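Local coordinates for protein peptidyl-prolyl cis-trans isomerase (Hirschia baltica, PDB 5EX2) that probably catalyses the cis-trans isomerisation of peptide bonds preceding proline, as a periplasmic cyclophilin that helps other proteins to fold, at residues A[158-161]-A[165-168]; A[64-69]-A[168-173]. All blocks are in the same frame, centred on the assembly; numbering follows the deposited sequence. Where two conformers were deposited one is given.

Interaction 1 (A[158-161]-A[165-168])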
# COMPACT_ATOMS: atom_id res chain seq x y z
N MET A 158 -3.75 7.55 -4.21
CA MET A 158 -4.08 8.15 -5.48
C MET A 158 -4.12 9.67 -5.40
O MET A 158 -4.81 10.22 -4.56
CB MET A 158 -5.43 7.64 -5.97
CG MET A 158 -5.53 7.59 -7.46
SD MET A 158 -4.57 6.21 -8.10
CE MET A 158 -4.56 6.59 -9.84
N ALA A 159 -3.37 10.33 -6.27
CA ALA A 159 -3.42 11.77 -6.33
C ALA A 159 -4.76 12.22 -6.88
O ALA A 159 -5.41 11.50 -7.63
CB ALA A 159 -2.32 12.30 -7.21
N ARG A 160 -5.17 13.41 -6.49
CA ARG A 160 -6.38 14.00 -7.01
C ARG A 160 -6.35 15.50 -6.80
O ARG A 160 -5.54 16.01 -6.03
CB ARG A 160 -7.61 13.39 -6.34
CG ARG A 160 -7.72 13.63 -4.86
CD ARG A 160 -9.11 13.24 -4.42
NE ARG A 160 -9.41 13.54 -3.03
CZ ARG A 160 -10.06 14.63 -2.61
NH1 ARG A 160 -10.45 15.57 -3.46
NH2 ARG A 160 -10.32 14.78 -1.32
N THR A 161 -7.23 16.19 -7.52
CA THR A 161 -7.47 17.62 -7.34
C THR A 161 -8.49 17.84 -6.23
O THR A 161 -8.81 16.92 -5.48
CB THR A 161 -7.99 18.26 -8.64
OG1 THR A 161 -9.31 17.77 -8.93
CG2 THR A 161 -7.07 17.96 -9.80
N ASN A 165 -13.42 12.91 -7.19
CA ASN A 165 -13.53 11.88 -8.21
C ASN A 165 -12.55 12.05 -9.37
O ASN A 165 -12.76 11.51 -10.45
CB ASN A 165 -14.96 11.84 -8.76
CG ASN A 165 -15.95 11.32 -7.74
OD1 ASN A 165 -15.61 10.51 -6.88
ND2 ASN A 165 -17.18 11.80 -7.84
N SER A 166 -11.47 12.78 -9.12
CA SER A 166 -10.53 13.12 -10.19
C SER A 166 -9.30 12.21 -10.24
O SER A 166 -8.44 12.38 -11.10
CB SER A 166 -10.08 14.57 -10.03
OG SER A 166 -9.38 14.77 -8.81
N GLY A 167 -9.22 11.23 -9.35
CA GLY A 167 -8.12 10.28 -9.39
C GLY A 167 -8.14 9.56 -10.73
O GLY A 167 -9.21 9.27 -11.26
N LYS A 168 -6.97 9.31 -11.30
CA LYS A 168 -6.91 8.71 -12.63
C LYS A 168 -5.65 7.89 -12.82
O LYS A 168 -5.72 6.66 -12.91
CB LYS A 168 -6.99 9.79 -13.71
CG LYS A 168 -7.04 9.20 -15.11
CD LYS A 168 -7.32 10.27 -16.16
CE LYS A 168 -6.15 11.21 -16.34
NZ LYS A 168 -6.52 12.31 -17.28
O HOH W 1 -4.60 10.46 -10.02
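The hydroxyl of Ser166 faces Thr161 and accepts two bonds from it. Thr161 N donates to Ser166 OG at 2.9 Å, with an N-H...O angle of 151°. Alongside it, Thr161 OG1 donates a hydrogen bond to the same oxygen, OG1 and OG lying 3.0 Å apart. Ser166 OG in turn bonds to Asp163 O, and Thr161 OG1 to Asp163 N, so the backbone of Asp163, between the two segments, is tied to both hydroxyls. Replacing Ser166 by an alanine is likely to leave Thr161 N and the carbonyl of Asp163 without this partner, and the threonine hydroxyl with only its bond from Asp163 N of the two described. The Arg160 side chain passes the serine with its base, CB to Ser166 OG being 3.3 Å. Beyond CG its chain runs straight away from the contact, taking the guanidinium to Lys184 O and into a cation-pi contact with Tyr185.

All of this belongs to the connection between strands 155-158 and 171-174 of the cyclophilin beta-barrel, which leaves the sheet at Met158 and doubles back through Gly167. Gly167 CA lies 3.5 Å from Ala159 O in a CA-H...O contact; a beta carbon on Gly167 would probably crowd Met158 CG. The carbonyl of Ala159 also accepts a hydrogen bond from a water, 2.7 Å from Ala159 O, which itself accepts from Lys168 N and bridges the two arms. At the far end the Met158 chain bends at chi2 (74°), which lays its terminal methyl against the carbonyl of Lys168, CE to Lys168 O being 3.3 Å. The same carbonyl bonds to Gln50 NE2, and His47 and Ile51 of helix 45-57 touch the methionine as well.

Interaction 2 (A[64-69]-A[168-173])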
# COMPACT_ATOMS: atom_id res chain seq x y z
N LYS A 64 7.57 10.69 -14.66
CA LYS A 64 8.48 11.28 -13.71
C LYS A 64 7.92 11.19 -12.29
O LYS A 64 6.72 11.07 -12.10
CB LYS A 64 8.73 12.75 -14.03
CG LYS A 64 9.23 13.01 -15.43
CD LYS A 64 10.57 12.38 -15.69
CE LYS A 64 11.11 12.81 -17.05
NZ LYS A 64 11.27 14.29 -17.16
N PHE A 65 8.80 11.28 -11.31
CA PHE A 65 8.37 11.61 -9.95
C PHE A 65 8.49 13.11 -9.85
O PHE A 65 9.51 13.66 -9.43
CB PHE A 65 9.20 10.88 -8.92
CG PHE A 65 8.86 9.44 -8.85
CD1 PHE A 65 7.75 9.03 -8.14
CD2 PHE A 65 9.61 8.50 -9.52
CE1 PHE A 65 7.40 7.69 -8.10
CE2 PHE A 65 9.27 7.17 -9.48
CZ PHE A 65 8.16 6.77 -8.77
N HIS A 66 7.43 13.78 -10.28
CA HIS A 66 7.47 15.22 -10.53
C HIS A 66 7.15 16.08 -9.31
O HIS A 66 7.34 17.29 -9.36
CB HIS A 66 6.51 15.57 -11.66
CG HIS A 66 5.07 15.38 -11.29
ND1 HIS A 66 4.43 14.16 -11.39
CD2 HIS A 66 4.17 16.24 -10.77
CE1 HIS A 66 3.19 14.29 -10.96
NE2 HIS A 66 3.00 15.54 -10.57
N ARG A 67 6.65 15.48 -8.24
CA ARG A 67 6.34 16.24 -7.03
C ARG A 67 6.72 15.39 -5.83
O ARG A 67 6.03 14.44 -5.49
CB ARG A 67 4.86 16.62 -6.98
CG ARG A 67 4.41 17.34 -5.71
CD ARG A 67 2.89 17.40 -5.66
NE ARG A 67 2.36 17.87 -4.37
CZ ARG A 67 1.48 17.22 -3.61
NH1 ARG A 67 0.99 16.05 -3.99
NH2 ARG A 67 1.07 17.75 -2.47
N VAL A 68 7.84 15.75 -5.21
CA VAL A 68 8.41 14.97 -4.12
C VAL A 68 8.71 15.90 -2.97
O VAL A 68 9.43 16.89 -3.13
CB VAL A 68 9.69 14.25 -4.58
CG1 VAL A 68 10.29 13.44 -3.45
CG2 VAL A 68 9.41 13.37 -5.77
N ILE A 69 8.10 15.61 -1.83
CA ILE A 69 8.18 16.48 -0.68
C ILE A 69 8.75 15.69 0.48
O ILE A 69 8.20 14.64 0.86
CB ILE A 69 6.79 17.06 -0.35
CG1 ILE A 69 6.27 17.87 -1.53
CG2 ILE A 69 6.87 17.91 0.90
CD1 ILE A 69 4.85 18.39 -1.36
N LYS A 168 -6.97 9.31 -11.30
CA LYS A 168 -6.91 8.71 -12.63
C LYS A 168 -5.65 7.89 -12.82
O LYS A 168 -5.72 6.66 -12.91
CB LYS A 168 -6.99 9.79 -13.71
CG LYS A 168 -7.04 9.20 -15.11
CD LYS A 168 -7.32 10.27 -16.16
CE LYS A 168 -6.15 11.21 -16.34
NZ LYS A 168 -6.52 12.31 -17.28
N ASP A 169 -4.50 8.56 -12.89
CA ASP A 169 -3.22 7.88 -13.10
C ASP A 169 -2.17 8.23 -12.05
O ASP A 169 -1.43 7.38 -11.60
CB ASP A 169 -2.67 8.19 -14.50
CG ASP A 169 -2.66 9.67 -14.84
OD1 ASP A 169 -3.17 10.52 -14.07
OD2 ASP A 169 -2.14 9.98 -15.93
N GLN A 170 -2.14 9.49 -11.63
CA GLN A 170 -1.12 9.92 -10.69
C GLN A 170 -1.31 9.28 -9.34
O GLN A 170 -2.44 9.19 -8.84
CB GLN A 170 -1.11 11.44 -10.55
CG GLN A 170 -0.73 12.13 -11.83
CD GLN A 170 -0.60 13.62 -11.68
OE1 GLN A 170 0.12 14.10 -10.81
NE2 GLN A 170 -1.30 14.35 -12.53
N PHE A 171 -0.21 8.87 -8.73
CA PHE A 171 -0.21 8.16 -7.47
C PHE A 171 0.84 8.77 -6.56
O PHE A 171 1.72 9.51 -7.02
CB PHE A 171 0.12 6.68 -7.67
CG PHE A 171 1.45 6.48 -8.30
CD1 PHE A 171 1.59 6.45 -9.67
CD2 PHE A 171 2.58 6.39 -7.51
CE1 PHE A 171 2.85 6.32 -10.24
CE2 PHE A 171 3.83 6.26 -8.07
CZ PHE A 171 3.96 6.22 -9.44
N PHE A 172 0.76 8.53 -5.27
CA PHE A 172 1.89 8.91 -4.45
C PHE A 172 2.29 7.80 -3.50
O PHE A 172 1.48 7.01 -2.99
CB PHE A 172 1.66 10.23 -3.74
CG PHE A 172 0.41 10.31 -2.97
CD1 PHE A 172 -0.79 10.62 -3.59
CD2 PHE A 172 0.43 10.16 -1.60
CE1 PHE A 172 -1.94 10.74 -2.87
CE2 PHE A 172 -0.73 10.28 -0.87
CZ PHE A 172 -1.92 10.57 -1.51
N LEU A 173 3.60 7.78 -3.30
CA LEU A 173 4.28 6.84 -2.42
C LEU A 173 4.53 7.53 -1.09
O LEU A 173 5.22 8.55 -1.04
CB LEU A 173 5.62 6.40 -3.02
CG LEU A 173 5.56 5.88 -4.45
CD1 LEU A 173 6.97 5.54 -4.92
CD2 LEU A 173 4.66 4.65 -4.57
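Phe65 CE1 stands 3.8 Å from Phe171 CE2, the two side chains crossing obliquely. The same Phe65 CE1 also touches a methyl of Leu173, whose CD1 is 3.9 Å away and whose side chain runs at about a right angle to that of Phe65. In the plane of the Phe171 ring, at its edge, lies Asp169 O, a carbonyl that also bonds to Tyr60 OH. The Phe171 ring further meets that of Phe28, while Leu213 of strand 212-218 touches both phenylalanines. The second pair of flat groups is His66 and Gln170: Gln170 OE1 lies at the imidazole edge, near the ring plane, 3.1 Å from His66 CE1 and 3.2 Å from His66 NE2. Ring and amide planes stand 69° apart. With chi1 at 67°, the His66 ring swings between its own backbone N and carbonyl carbon, which brings this edge to the amide.

Strands 63-69 and 171-174 are not neighbours in the antiparallel barrel typical of cyclophilins. Strand 73-76 runs between them, and the contact is made by side chains reaching past it. On that strand Gln75 faces both His66 and Arg67, forming a classic beta bulge, and its NE2 bonds to Gln170 OE1. Phe171 and Leu173, on the strand, meet Phe65, while Gln170, just before the strand, meets His66.

The contact is therefore of two kinds: obliquely set rings and a methyl, all apolar, pack together in its buried part, whereas at His66 an amide oxygen already held by Gln75 faces the CE1-NE2 edge of an imidazole, a polar approach that probably helps to orient the two groups.

Overall arrangement
The two interactions lie with their centres about 11 Å apart, on the same side of the chain's centre, and they share Lys168. In chain order segment 64-69 comes first, then 158-161, 165-168 and 168-173, so interaction 1 shapes the connection whose exit strand takes part in interaction 2. They touch directly: Ala159 N and Gln170 O are 3.0 Å apart, probably a hydrogen bond, where strands 155-158 and 171-174 part, and the methyl of Met158 packs on the backbone of Asp169 and Gln170. Interaction 2 then carries the link past strand 73-76 to strand 63-69. Together they join a loop at one end of the barrel to its wall, away from the magnesium site of Gln115, Gln133 and Glu135.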